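Local coordinates for protein peptide chain release factor subunit 1 (Methanosarcina mazei, PDB 3IR9) that probably directs translation termination at the codons UAA, UAG and UGA with a GTP-binding partner subunit, this chain being its C-terminal domain, at residues C81-Y86 with P107-S112; V77-S82 with L113-V118; L24-Q29 with F138-F143. All coordinates share one frame; numbering follows the deposited sequence.

Contact 1 (C81-Y86 with P107-S112); sequences CSVCGY and PKCGSS. With ZN (zinc ion), chain C.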
ATOM      1  N   CYS A  81     -27.998   7.801  27.615  1.00 72.51           N
ATOM      2  CA  CYS A  81     -29.395   7.486  27.867  1.00 61.50           C
ATOM      3  C   CYS A  81     -30.306   8.586  27.339  1.00 95.01           C
ATOM      4  O   CYS A  81     -30.017   9.777  27.461  1.00 50.19           O
ATOM      5  CB  CYS A  81     -29.649   7.247  29.354  1.00 44.49           C
ATOM      6  SG  CYS A  81     -31.332   6.740  29.697  1.00 58.25           S
ATOM      7  N   SER A  82     -31.418   8.161  26.758  1.00 60.93           N
ATOM      8  CA  SER A  82     -32.336   9.064  26.083  1.00 79.87           C
ATOM      9  C   SER A  82     -33.191   9.905  27.034  1.00 51.47           C
ATOM     10  O   SER A  82     -33.903  10.807  26.593  1.00 89.99           O
ATOM     11  CB  SER A  82     -33.232   8.266  25.136  1.00 66.47           C
ATOM     12  OG  SER A  82     -33.725   7.098  25.765  1.00 62.45           O
ATOM     13  N   VAL A  83     -33.131   9.612  28.332  1.00120.38           N
ATOM     14  CA  VAL A  83     -33.892  10.391  29.310  1.00 74.97           C
ATOM     15  C   VAL A  83     -33.044  10.899  30.484  1.00 64.75           C
ATOM     16  O   VAL A  83     -32.977  12.104  30.732  1.00 74.09           O
ATOM     17  CB  VAL A  83     -35.150   9.637  29.820  1.00 48.17           C
ATOM     18  CG1 VAL A  83     -35.844   8.924  28.672  1.00 52.72           C
ATOM     19  CG2 VAL A  83     -34.799   8.653  30.917  1.00 72.70           C
ATOM     20  N   CYS A  84     -32.396   9.989  31.202  1.00 78.87           N
ATOM     21  CA  CYS A  84     -31.606  10.396  32.355  1.00 68.52           C
ATOM     22  C   CYS A  84     -30.169  10.703  31.928  1.00 43.75           C
ATOM     23  O   CYS A  84     -29.829  10.631  30.743  1.00 52.66           O
ATOM     24  CB  CYS A  84     -31.691   9.364  33.499  1.00 69.53           C
ATOM     25  SG  CYS A  84     -30.430   8.063  33.570  1.00 74.92           S
ATOM     26  N   GLY A  85     -29.337  11.074  32.892  1.00 56.67           N
ATOM     27  CA  GLY A  85     -27.987  11.507  32.596  1.00 48.50           C
ATOM     28  C   GLY A  85     -26.979  10.387  32.450  1.00 59.33           C
ATOM     29  O   GLY A  85     -25.774  10.631  32.472  1.00 56.75           O
ATOM     30  N   TYR A  86     -27.456   9.159  32.294  1.00 47.73           N
ATOM     31  CA  TYR A  86     -26.536   8.034  32.153  1.00 53.02           C
ATOM     32  C   TYR A  86     -25.724   8.112  30.855  1.00 33.87           C
ATOM     33  O   TYR A  86     -26.247   8.497  29.807  1.00 62.74           O
ATOM     34  CB  TYR A  86     -27.271   6.688  32.235  1.00 36.33           C
ATOM     35  CG  TYR A  86     -26.330   5.509  32.091  1.00 59.06           C
ATOM     36  CD1 TYR A  86     -25.516   5.114  33.146  1.00 48.54           C
ATOM     37  CD2 TYR A  86     -26.229   4.813  30.893  1.00 41.38           C
ATOM     38  CE1 TYR A  86     -24.634   4.053  33.017  1.00 45.21           C
ATOM     39  CE2 TYR A  86     -25.351   3.742  30.755  1.00 31.52           C
ATOM     40  CZ  TYR A  86     -24.556   3.366  31.823  1.00 35.93           C
ATOM     41  OH  TYR A  86     -23.684   2.302  31.704  1.00 49.53           O
ATOM     42  N   PRO A 107     -29.183   1.014  32.618  1.00 49.03           N
ATOM     43  CA  PRO A 107     -29.086   0.273  33.876  1.00 49.97           C
ATOM     44  C   PRO A 107     -29.487   1.172  35.040  1.00 54.40           C
ATOM     45  O   PRO A 107     -29.514   0.728  36.185  1.00 69.33           O
ATOM     46  CB  PRO A 107     -27.600  -0.097  33.945  1.00 42.25           C
ATOM     47  CG  PRO A 107     -27.076   0.120  32.543  1.00 46.59           C
ATOM     48  CD  PRO A 107     -27.861   1.270  32.031  1.00 38.85           C
ATOM     49  N   LYS A 108     -29.817   2.423  34.732  1.00 42.44           N
ATOM     50  CA  LYS A 108     -30.230   3.388  35.745  1.00 46.95           C
ATOM     51  C   LYS A 108     -31.745   3.596  35.780  1.00 53.31           C
ATOM     52  O   LYS A 108     -32.356   3.526  36.844  1.00 65.99           O
ATOM     53  CB  LYS A 108     -29.524   4.728  35.528  1.00 59.03           C
ATOM     54  CG  LYS A 108     -28.088   4.734  35.998  1.00 58.17           C
ATOM     55  CD  LYS A 108     -28.031   4.599  37.509  1.00 46.48           C
ATOM     56  CE  LYS A 108     -26.626   4.273  37.991  1.00 83.71           C
ATOM     57  NZ  LYS A 108     -26.645   3.798  39.403  1.00 80.85           N
ATOM     58  N   CYS A 109     -32.346   3.848  34.619  1.00 69.00           N
ATOM     59  CA  CYS A 109     -33.775   4.161  34.551  1.00 46.49           C
ATOM     60  C   CYS A 109     -34.539   3.223  33.621  1.00 62.65           C
ATOM     61  O   CYS A 109     -35.763   3.319  33.483  1.00 54.61           O
ATOM     62  CB  CYS A 109     -33.980   5.602  34.094  1.00 56.38           C
ATOM     63  SG  CYS A 109     -33.900   5.812  32.313  1.00 61.65           S
ATOM     64  N   GLY A 110     -33.811   2.322  32.977  1.00 50.23           N
ATOM     65  CA  GLY A 110     -34.428   1.338  32.112  1.00 44.07           C
ATOM     66  C   GLY A 110     -34.863   1.841  30.748  1.00 81.00           C
ATOM     67  O   GLY A 110     -35.491   1.102  29.996  1.00 92.04           O
ATOM     68  N   SER A 111     -34.537   3.088  30.421  1.00 95.55           N
ATOM     69  CA  SER A 111     -34.855   3.634  29.104  1.00 41.50           C
ATOM     70  C   SER A 111     -33.858   3.148  28.056  1.00 87.94           C
ATOM     71  O   SER A 111     -32.774   2.671  28.395  1.00 58.34           O
ATOM     72  CB  SER A 111     -34.851   5.161  29.137  1.00 76.05           C
ATOM     73  OG  SER A 111     -35.866   5.647  29.989  1.00 55.78           O
ATOM     74  N   SER A 112     -34.224   3.277  26.783  1.00 81.42           N
ATOM     75  CA  SER A 112     -33.346   2.856  25.696  1.00 83.41           C
ATOM     76  C   SER A 112     -32.127   3.768  25.593  1.00155.40           C
ATOM     77  O   SER A 112     -32.254   4.989  25.491  1.00 70.13           O
ATOM     78  CB  SER A 112     -34.096   2.823  24.359  1.00 57.36           C
ATOM     79  OG  SER A 112     -33.312   2.228  23.335  1.00 57.66           O
TER
HETATM   80 ZN    ZN C 501     -31.669   6.327  32.036  1.00 61.14          ZN
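Cys-81 and Cys-109 meet through a shared zinc ion. The metal lies 2.4 Å from Cys-81 SG and 2.3 Å from Cys-109 SG, which leaves the two sulfurs 3.8 Å apart. Cys-84 SG stands a little further off, 2.6 Å from the zinc, and Cys-106 supplies the fourth cysteine of the site. Around the metal, Val-83 reaches across with CG2, which lies 3.3 Å from Cys-109 SG and also touches Ser-111 OG. The CB of Ser-111 rests against Cys-81 SG.

Two Cys-x-x-Cys-Gly turns, 81-85 and 106-110, thus face each other over one ion, as the paired zinc knuckles of a zinc ribbon do. Weak N-H···S bonds accompany the turns: two in the first (Val-83 N to Cys-81 SG, Tyr-86 N to Cys-84 SG) and one in the second (Ser-111 N to Cys-109 SG). Such donors would draw off some of the negative charge that the thiolates place around the metal.

Further out, Tyr-86 has CG anti to its backbone N (chi1 -180°), and the ring beyond it packs on Pro-107 and Lys-108. Pro-107 CD lies over one face, 4.0 Å from the Tyr-86 ring centroid and 20° off the normal, a CH-pi contact displaced toward the CE2 and CZ rim. Lys-108 comes obliquely to the same ring, its CG 3.9 Å from Tyr-86 CD1, while its CB packs on Cys-84 SG. The ring hydroxyl has a weak hydrogen bond with Asn-88. At the other end of the loops, Ser-82 OG donates to Ser-112 O over 2.6 Å, in the carbonyl plane at a C=O···O angle of 149°. A backbone hydrogen bond from Cys-81 N to Tyr-86 O closes the first turn.

Contact 2 (V77-S82 with L113-V118); sequences VTTKCS and LEVTDV. With ZN (zinc ion), chain C.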
ATOM      1  N   VAL A  77     -16.564   3.943  21.348  1.00 52.66           N
ATOM      2  CA  VAL A  77     -18.006   4.094  21.255  1.00 47.57           C
ATOM      3  C   VAL A  77     -18.577   4.850  22.452  1.00 41.13           C
ATOM      4  O   VAL A  77     -18.438   4.428  23.600  1.00 41.29           O
ATOM      5  CB  VAL A  77     -18.697   2.720  21.149  1.00 43.21           C
ATOM      6  CG1 VAL A  77     -20.166   2.897  20.812  1.00 66.56           C
ATOM      7  CG2 VAL A  77     -17.997   1.849  20.111  1.00 36.02           C
ATOM      8  N   THR A  78     -19.221   5.977  22.184  1.00 56.44           N
ATOM      9  CA  THR A  78     -19.948   6.675  23.232  1.00 72.37           C
ATOM     10  C   THR A  78     -21.424   6.313  23.150  1.00 76.62           C
ATOM     11  O   THR A  78     -21.992   6.194  22.061  1.00 52.12           O
ATOM     12  CB  THR A  78     -19.787   8.207  23.141  1.00 71.57           C
ATOM     13  OG1 THR A  78     -18.405   8.561  23.287  1.00 77.89           O
ATOM     14  CG2 THR A  78     -20.601   8.893  24.225  1.00 55.48           C
ATOM     15  N   THR A  79     -22.038   6.122  24.309  1.00 55.37           N
ATOM     16  CA  THR A  79     -23.468   5.879  24.380  1.00 71.95           C
ATOM     17  C   THR A  79     -24.079   6.775  25.467  1.00 52.93           C
ATOM     18  O   THR A  79     -23.417   7.115  26.449  1.00 59.68           O
ATOM     19  CB  THR A  79     -23.775   4.379  24.639  1.00 81.70           C
ATOM     20  OG1 THR A  79     -23.517   4.056  26.011  1.00149.25           O
ATOM     21  CG2 THR A  79     -22.908   3.488  23.751  1.00 71.44           C
ATOM     22  N   LYS A  80     -25.331   7.176  25.282  1.00 48.74           N
ATOM     23  CA  LYS A  80     -25.997   8.037  26.253  1.00 53.33           C
ATOM     24  C   LYS A  80     -27.488   7.709  26.393  1.00 59.47           C
ATOM     25  O   LYS A  80     -28.162   7.378  25.417  1.00 51.20           O
ATOM     26  CB  LYS A  80     -25.810   9.510  25.880  1.00130.57           C
ATOM     27  CG  LYS A  80     -24.361   9.925  25.687  1.00 60.40           C
ATOM     28  CD  LYS A  80     -24.281  11.384  25.298  1.00 80.49           C
ATOM     29  CE  LYS A  80     -22.917  11.729  24.742  1.00 45.10           C
ATOM     30  NZ  LYS A  80     -22.925  13.066  24.088  1.00 89.75           N
ATOM     31  N   CYS A  81     -27.998   7.801  27.615  1.00 72.51           N
ATOM     32  CA  CYS A  81     -29.395   7.486  27.867  1.00 61.50           C
ATOM     33  C   CYS A  81     -30.306   8.586  27.339  1.00 95.01           C
ATOM     34  O   CYS A  81     -30.017   9.777  27.461  1.00 50.19           O
ATOM     35  CB  CYS A  81     -29.649   7.247  29.354  1.00 44.49           C
ATOM     36  SG  CYS A  81     -31.332   6.740  29.697  1.00 58.25           S
ATOM     37  N   SER A  82     -31.418   8.161  26.758  1.00 60.93           N
ATOM     38  CA  SER A  82     -32.336   9.064  26.083  1.00 79.87           C
ATOM     39  C   SER A  82     -33.191   9.905  27.034  1.00 51.47           C
ATOM     40  O   SER A  82     -33.903  10.807  26.593  1.00 89.99           O
ATOM     41  CB  SER A  82     -33.232   8.266  25.136  1.00 66.47           C
ATOM     42  OG  SER A  82     -33.725   7.098  25.765  1.00 62.45           O
ATOM     43  N   LEU A 113     -30.946   3.164  25.642  1.00 62.87           N
ATOM     44  CA  LEU A 113     -29.718   3.872  25.336  1.00 49.86           C
ATOM     45  C   LEU A 113     -29.614   4.040  23.821  1.00 74.76           C
ATOM     46  O   LEU A 113     -30.346   3.399  23.060  1.00 57.85           O
ATOM     47  CB  LEU A 113     -28.508   3.095  25.866  1.00 49.45           C
ATOM     48  CG  LEU A 113     -28.511   2.795  27.366  1.00 46.00           C
ATOM     49  CD1 LEU A 113     -27.412   1.807  27.711  1.00 31.87           C
ATOM     50  CD2 LEU A 113     -28.359   4.072  28.176  1.00 47.87           C
ATOM     51  N   GLU A 114     -28.708   4.905  23.384  1.00 51.22           N
ATOM     52  CA  GLU A 114     -28.485   5.123  21.964  1.00 34.31           C
ATOM     53  C   GLU A 114     -27.039   5.558  21.754  1.00 35.31           C
ATOM     54  O   GLU A 114     -26.528   6.384  22.505  1.00 49.55           O
ATOM     55  CB  GLU A 114     -29.442   6.198  21.441  1.00 92.16           C
ATOM     56  CG  GLU A 114     -30.915   5.957  21.769  1.00 49.18           C
ATOM     57  CD  GLU A 114     -31.743   7.227  21.669  1.00134.61           C
ATOM     58  OE1 GLU A 114     -31.279   8.190  21.020  1.00183.17           O
ATOM     59  OE2 GLU A 114     -32.855   7.266  22.243  1.00 68.52           O
ATOM     60  N   VAL A 115     -26.373   5.002  20.747  1.00 83.23           N
ATOM     61  CA  VAL A 115     -24.989   5.381  20.478  1.00 52.23           C
ATOM     62  C   VAL A 115     -24.962   6.766  19.846  1.00100.87           C
ATOM     63  O   VAL A 115     -25.645   7.014  18.849  1.00 52.43           O
ATOM     64  CB  VAL A 115     -24.281   4.372  19.566  1.00 33.26           C
ATOM     65  CG1 VAL A 115     -22.810   4.700  19.468  1.00 42.93           C
ATOM     66  CG2 VAL A 115     -24.455   2.975  20.104  1.00 43.77           C
ATOM     67  N   THR A 116     -24.183   7.669  20.438  1.00108.40           N
ATOM     68  CA  THR A 116     -24.174   9.064  20.005  1.00 63.40           C
ATOM     69  C   THR A 116     -22.989   9.419  19.098  1.00 68.18           C
ATOM     70  O   THR A 116     -23.040  10.397  18.350  1.00 46.41           O
ATOM     71  CB  THR A 116     -24.264  10.040  21.199  1.00 41.80           C
ATOM     72  OG1 THR A 116     -23.244   9.735  22.155  1.00 52.88           O
ATOM     73  CG2 THR A 116     -25.635   9.941  21.864  1.00 38.67           C
ATOM     74  N   ASP A 117     -21.928   8.620  19.161  1.00 53.48           N
ATOM     75  CA  ASP A 117     -20.789   8.798  18.264  1.00 63.51           C
ATOM     76  C   ASP A 117     -19.876   7.585  18.294  1.00 38.20           C
ATOM     77  O   ASP A 117     -19.689   6.955  19.336  1.00 61.83           O
ATOM     78  CB  ASP A 117     -19.987  10.060  18.617  1.00 72.06           C
ATOM     79  CG  ASP A 117     -18.647  10.125  17.892  1.00111.46           C
ATOM     80  OD1 ASP A 117     -18.644  10.196  16.643  1.00102.90           O
ATOM     81  OD2 ASP A 117     -17.596  10.103  18.572  1.00 58.23           O
ATOM     82  N   VAL A 118     -19.332   7.253  17.130  1.00 61.19           N
ATOM     83  CA  VAL A 118     -18.249   6.293  17.035  1.00 41.29           C
ATOM     84  C   VAL A 118     -17.067   6.994  16.373  1.00 76.43           C
ATOM     85  O   VAL A 118     -17.227   7.713  15.382  1.00 68.03           O
ATOM     86  CB  VAL A 118     -18.648   5.043  16.243  1.00 65.08           C
ATOM     87  CG1 VAL A 118     -17.550   3.999  16.331  1.00 53.36           C
ATOM     88  CG2 VAL A 118     -19.965   4.482  16.776  1.00 70.07           C
TER
HETATM   89 ZN    ZN C 501     -31.669   6.327  32.036  1.00 61.14          ZN
HETATM   90  O   HOH W   1     -17.155   7.880  21.180  1.00 37.80           O
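Val-77 and Val-115 point to one face of an antiparallel strand pair, where their side chains lean across one another at a slant. Their CG1 methyls come to 3.5 Å, tighter than usual for two carbons. Val-115 has CG1 anti to its backbone N (chi1 -172°), and this branch also lies 3.1 Å from Thr-78 O; its CG2 meets the CG2 methyl of Thr-79. Further along the same face, Leu-113 CD2 presses on Cys-81, 3.6 Å from CB of this zinc ligand.

On the other face Lys-80 runs extended beyond CG and crosses Thr-116 at about a right angle. Its CE is 3.3 Å from Thr-116 OG1, and CG and CD lie against the Thr-116 methyl. Thr-78 CG2 approaches the same hydroxyl oxygen at 3.5 Å.

Strand 75-81, the middle one of a three-stranded antiparallel sheet between 87-92 and 113-120, leads into the zinc site. Thr-116 is the extra residue of a beta bulge: Thr-78 pairs with Asp-117 but Thr-79 with Val-115. Backbone bonds run from Thr-78 N to Asp-117 O (3.0 Å) and from Thr-116 N to Thr-78 O. Lys-80 and Glu-114 form an antiparallel hydrogen-bonded pair, N-H to O in both directions.

The chemistry is therefore divided: main-chain bonds supply the pairing, valine, leucine and threonine carbons pack on the face that includes Cys-81, and Lys-80 meets Thr-116 through aliphatic chain rather than charge.

Contact 3 (L24-Q29 with F138-F143); sequences LELMGQ and FVSTDF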
ATOM      1  N   LEU A  24      13.207   9.407   5.907  1.00 51.41           N
ATOM      2  CA  LEU A  24      13.305  10.341   7.023  1.00 64.53           C
ATOM      3  C   LEU A  24      12.213  10.019   8.029  1.00 52.19           C
ATOM      4  O   LEU A  24      12.431  10.094   9.236  1.00 72.63           O
ATOM      5  CB  LEU A  24      13.139  11.787   6.558  1.00 49.83           C
ATOM      6  CG  LEU A  24      14.335  12.631   6.103  1.00114.48           C
ATOM      7  CD1 LEU A  24      13.894  14.082   5.940  1.00 74.37           C
ATOM      8  CD2 LEU A  24      15.505  12.543   7.070  1.00 37.43           C
ATOM      9  N   GLU A  25      11.034   9.668   7.521  1.00 50.86           N
ATOM     10  CA  GLU A  25       9.911   9.324   8.383  1.00 62.42           C
ATOM     11  C   GLU A  25      10.321   8.222   9.335  1.00 47.04           C
ATOM     12  O   GLU A  25      10.262   8.391  10.548  1.00 73.85           O
ATOM     13  CB  GLU A  25       8.706   8.856   7.565  1.00 82.14           C
ATOM     14  CG  GLU A  25       8.151   9.897   6.626  1.00143.05           C
ATOM     15  CD  GLU A  25       7.503  11.041   7.365  1.00 72.40           C
ATOM     16  OE1 GLU A  25       6.860  10.779   8.403  1.00136.36           O
ATOM     17  OE2 GLU A  25       7.634  12.196   6.908  1.00180.93           O
ATOM     18  N   LEU A  26      10.739   7.092   8.773  1.00 54.16           N
ATOM     19  CA  LEU A  26      11.093   5.929   9.577  1.00 66.43           C
ATOM     20  C   LEU A  26      12.255   6.210  10.517  1.00 46.14           C
ATOM     21  O   LEU A  26      12.364   5.591  11.576  1.00 65.29           O
ATOM     22  CB  LEU A  26      11.388   4.718   8.692  1.00 53.30           C
ATOM     23  CG  LEU A  26      10.165   3.866   8.341  1.00100.02           C
ATOM     24  CD1 LEU A  26       9.720   3.053   9.552  1.00 78.35           C
ATOM     25  CD2 LEU A  26       9.018   4.725   7.799  1.00104.44           C
HETATM   26  N   MSE A  27      13.121   7.143  10.133  1.00 64.93           N
HETATM   27  CA  MSE A  27      14.178   7.579  11.033  1.00 76.28           C
HETATM   28  C   MSE A  27      13.564   8.245  12.268  1.00 45.02           C
HETATM   29  O   MSE A  27      13.984   7.988  13.397  1.00 59.28           O
HETATM   30  CB  MSE A  27      15.152   8.520  10.324  1.00 58.35           C
HETATM   31  CG  MSE A  27      16.073   7.824   9.330  1.00 62.13           C
HETATM   32 SE   MSE A  27      17.496   8.994   8.673  0.56 53.25          SE
HETATM   33  CE  MSE A  27      17.986   7.957   7.095  1.00 63.97           C
ATOM     34  N   GLY A  28      12.554   9.084  12.048  1.00 56.74           N
ATOM     35  CA  GLY A  28      11.829   9.718  13.138  1.00 39.18           C
ATOM     36  C   GLY A  28      10.996   8.730  13.941  1.00 39.44           C
ATOM     37  O   GLY A  28      10.935   8.818  15.167  1.00156.64           O
ATOM     38  N   GLN A  29      10.367   7.778  13.252  1.00127.31           N
ATOM     39  CA  GLN A  29       9.555   6.750  13.902  1.00 45.40           C
ATOM     40  C   GLN A  29      10.393   5.813  14.774  1.00 53.78           C
ATOM     41  O   GLN A  29       9.954   5.397  15.844  1.00102.93           O
ATOM     42  CB  GLN A  29       8.776   5.929  12.869  1.00 50.71           C
ATOM     43  CG  GLN A  29       7.805   6.726  12.009  1.00 48.57           C
ATOM     44  CD  GLN A  29       6.967   5.829  11.111  1.00 50.54           C
ATOM     45  OE1 GLN A  29       6.847   4.628  11.358  1.00 61.64           O
ATOM     46  NE2 GLN A  29       6.384   6.407  10.064  1.00 56.46           N
ATOM     47  N   PHE A 138       3.475   8.441  14.413  1.00102.79           N
ATOM     48  CA  PHE A 138       2.916   7.150  14.019  1.00 71.59           C
ATOM     49  C   PHE A 138       4.016   6.116  13.826  1.00 48.43           C
ATOM     50  O   PHE A 138       5.160   6.469  13.549  1.00146.72           O
ATOM     51  CB  PHE A 138       2.081   7.291  12.749  1.00 61.39           C
ATOM     52  CG  PHE A 138       0.892   8.197  12.908  1.00 84.55           C
ATOM     53  CD1 PHE A 138      -0.312   7.708  13.394  1.00106.52           C
ATOM     54  CD2 PHE A 138       0.979   9.539  12.575  1.00 43.33           C
ATOM     55  CE1 PHE A 138      -1.414   8.546  13.542  1.00 45.17           C
ATOM     56  CE2 PHE A 138      -0.115  10.383  12.720  1.00105.34           C
ATOM     57  CZ  PHE A 138      -1.312   9.885  13.204  1.00 64.57           C
ATOM     58  N   VAL A 139       3.675   4.842  13.979  1.00 54.23           N
ATOM     59  CA  VAL A 139       4.683   3.796  13.917  1.00 45.48           C
ATOM     60  C   VAL A 139       4.225   2.595  13.095  1.00 96.90           C
ATOM     61  O   VAL A 139       3.417   1.789  13.555  1.00109.92           O
ATOM     62  CB  VAL A 139       5.102   3.328  15.324  1.00 70.67           C
ATOM     63  CG1 VAL A 139       6.073   2.187  15.217  1.00 62.96           C
ATOM     64  CG2 VAL A 139       5.726   4.469  16.108  1.00 45.95           C
ATOM     65  N   SER A 140       4.751   2.481  11.878  1.00151.45           N
ATOM     66  CA  SER A 140       4.433   1.352  11.019  1.00 95.38           C
ATOM     67  C   SER A 140       4.810   0.070  11.734  1.00 44.59           C
ATOM     68  O   SER A 140       5.723   0.049  12.557  1.00 62.70           O
ATOM     69  CB  SER A 140       5.188   1.435   9.695  1.00 92.33           C
ATOM     70  OG  SER A 140       6.492   0.902   9.836  1.00 66.38           O
ATOM     71  N   THR A 141       4.093  -0.995  11.410  1.00 50.48           N
ATOM     72  CA  THR A 141       4.320  -2.292  12.014  1.00 34.25           C
ATOM     73  C   THR A 141       5.388  -3.053  11.239  1.00 91.27           C
ATOM     74  O   THR A 141       5.160  -4.175  10.784  1.00157.40           O
ATOM     75  CB  THR A 141       3.035  -3.111  11.984  1.00 62.45           C
ATOM     76  OG1 THR A 141       3.279  -4.414  12.525  1.00138.49           O
ATOM     77  CG2 THR A 141       2.532  -3.239  10.540  1.00 67.74           C
ATOM     78  N   ASP A 142       6.555  -2.440  11.080  1.00 73.38           N
ATOM     79  CA  ASP A 142       7.615  -3.057  10.293  1.00 88.28           C
ATOM     80  C   ASP A 142       8.854  -3.365  11.138  1.00118.49           C
ATOM     81  O   ASP A 142       9.098  -4.521  11.487  1.00 89.18           O
ATOM     82  CB  ASP A 142       7.970  -2.186   9.087  1.00 52.35           C
ATOM     83  CG  ASP A 142       6.768  -1.904   8.192  1.00112.77           C
ATOM     84  OD1 ASP A 142       5.678  -2.459   8.450  1.00102.24           O
ATOM     85  OD2 ASP A 142       6.912  -1.125   7.225  1.00 71.08           O
ATOM     86  N   PHE A 143       9.632  -2.335  11.465  1.00 68.28           N
ATOM     87  CA  PHE A 143      10.811  -2.526  12.309  1.00 56.24           C
ATOM     88  C   PHE A 143      10.401  -3.042  13.682  1.00 52.62           C
ATOM     89  O   PHE A 143       9.295  -2.770  14.148  1.00 94.73           O
ATOM     90  CB  PHE A 143      11.629  -1.237  12.430  1.00 64.41           C
ATOM     91  CG  PHE A 143      10.863  -0.076  12.992  1.00 61.91           C
ATOM     92  CD1 PHE A 143       9.834   0.511  12.270  1.00118.90           C
ATOM     93  CD2 PHE A 143      11.183   0.444  14.234  1.00 97.41           C
ATOM     94  CE1 PHE A 143       9.129   1.583  12.785  1.00 55.11           C
ATOM     95  CE2 PHE A 143      10.485   1.517  14.753  1.00 62.96           C
ATOM     96  CZ  PHE A 143       9.458   2.086  14.027  1.00 56.61           C
TER
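Gln-29, on the long helix 10-41, reaches over to the end of strand 135-139 and to the loop that follows. Its CB already has neighbours, Phe-138 O at 3.7 Å and Phe-143 CZ at 4.1 Å. From there CG, anti to the carbonyl carbon (chi1 -60°), passes 3.1 Å from Phe-138 O. The chain stays extended beyond CG, and CD runs close by the same carbonyl oxygen. At the tip OE1 accepts a hydrogen bond from Ser-140 N, 3.0 Å long and nearly straight at 165°, with the donor tilted 31° from the amide carbonyl plane. OE1 also lies 3.5 Å from Val-139 CA, while NE2 is 3.7 Å from Phe-138 O.

Strand 135-139 is an outermost strand of the four-stranded mixed sheet in this alpha/beta domain. Val-139 pairs through its backbone with Leu-68 and Glu-70, and its side chain packs on Val-33 of the helix. The glutamine thus takes up the N-H of Ser-140, the first residue past the strand, which also opens the inverse gamma turn centred on Thr-141. An alanine here would probably leave Ser-140 N without this acceptor and open a gap beside Phe-138 O where CG and CD had packed.

One helical turn earlier, Leu-26 CD1 meets Phe-143 CE1 at 3.6 Å, obliquely to the ring, and Ser-140 OG lies 3.9 Å from the same Leu-26 CD1. Phe-143 is the N-cap residue of helix 144-151; its ring also lies against helix 10-41, with CZ near Gln-29 O and further packing on Lys-30 and Val-33.

Overall arrangement
Contacts 1 and 2 form one continuous unit: they share Cys-81 and Ser-82, their centres are 11 Å apart, and Tyr-86 packs on Leu-113 between them. Contact 2 joins strands 75-81 and 113-120 of the three-stranded antiparallel sheet, and contact 1 closes its zinc-bearing tip. Contact 3 belongs to the other part of the chain, where helix 10-41 meets the four-stranded mixed sheet; its centre is 45 Å from that of contact 1 and 35 Å from that of contact 2. Along the sequence contacts 1 and 2, which start from the same stretch, are nested inside the loop that contact 3 closes between residues 24-29 and 138-143, consistent with a zinc-bound minidomain inserted into the alpha/beta core of release-factor domain 3.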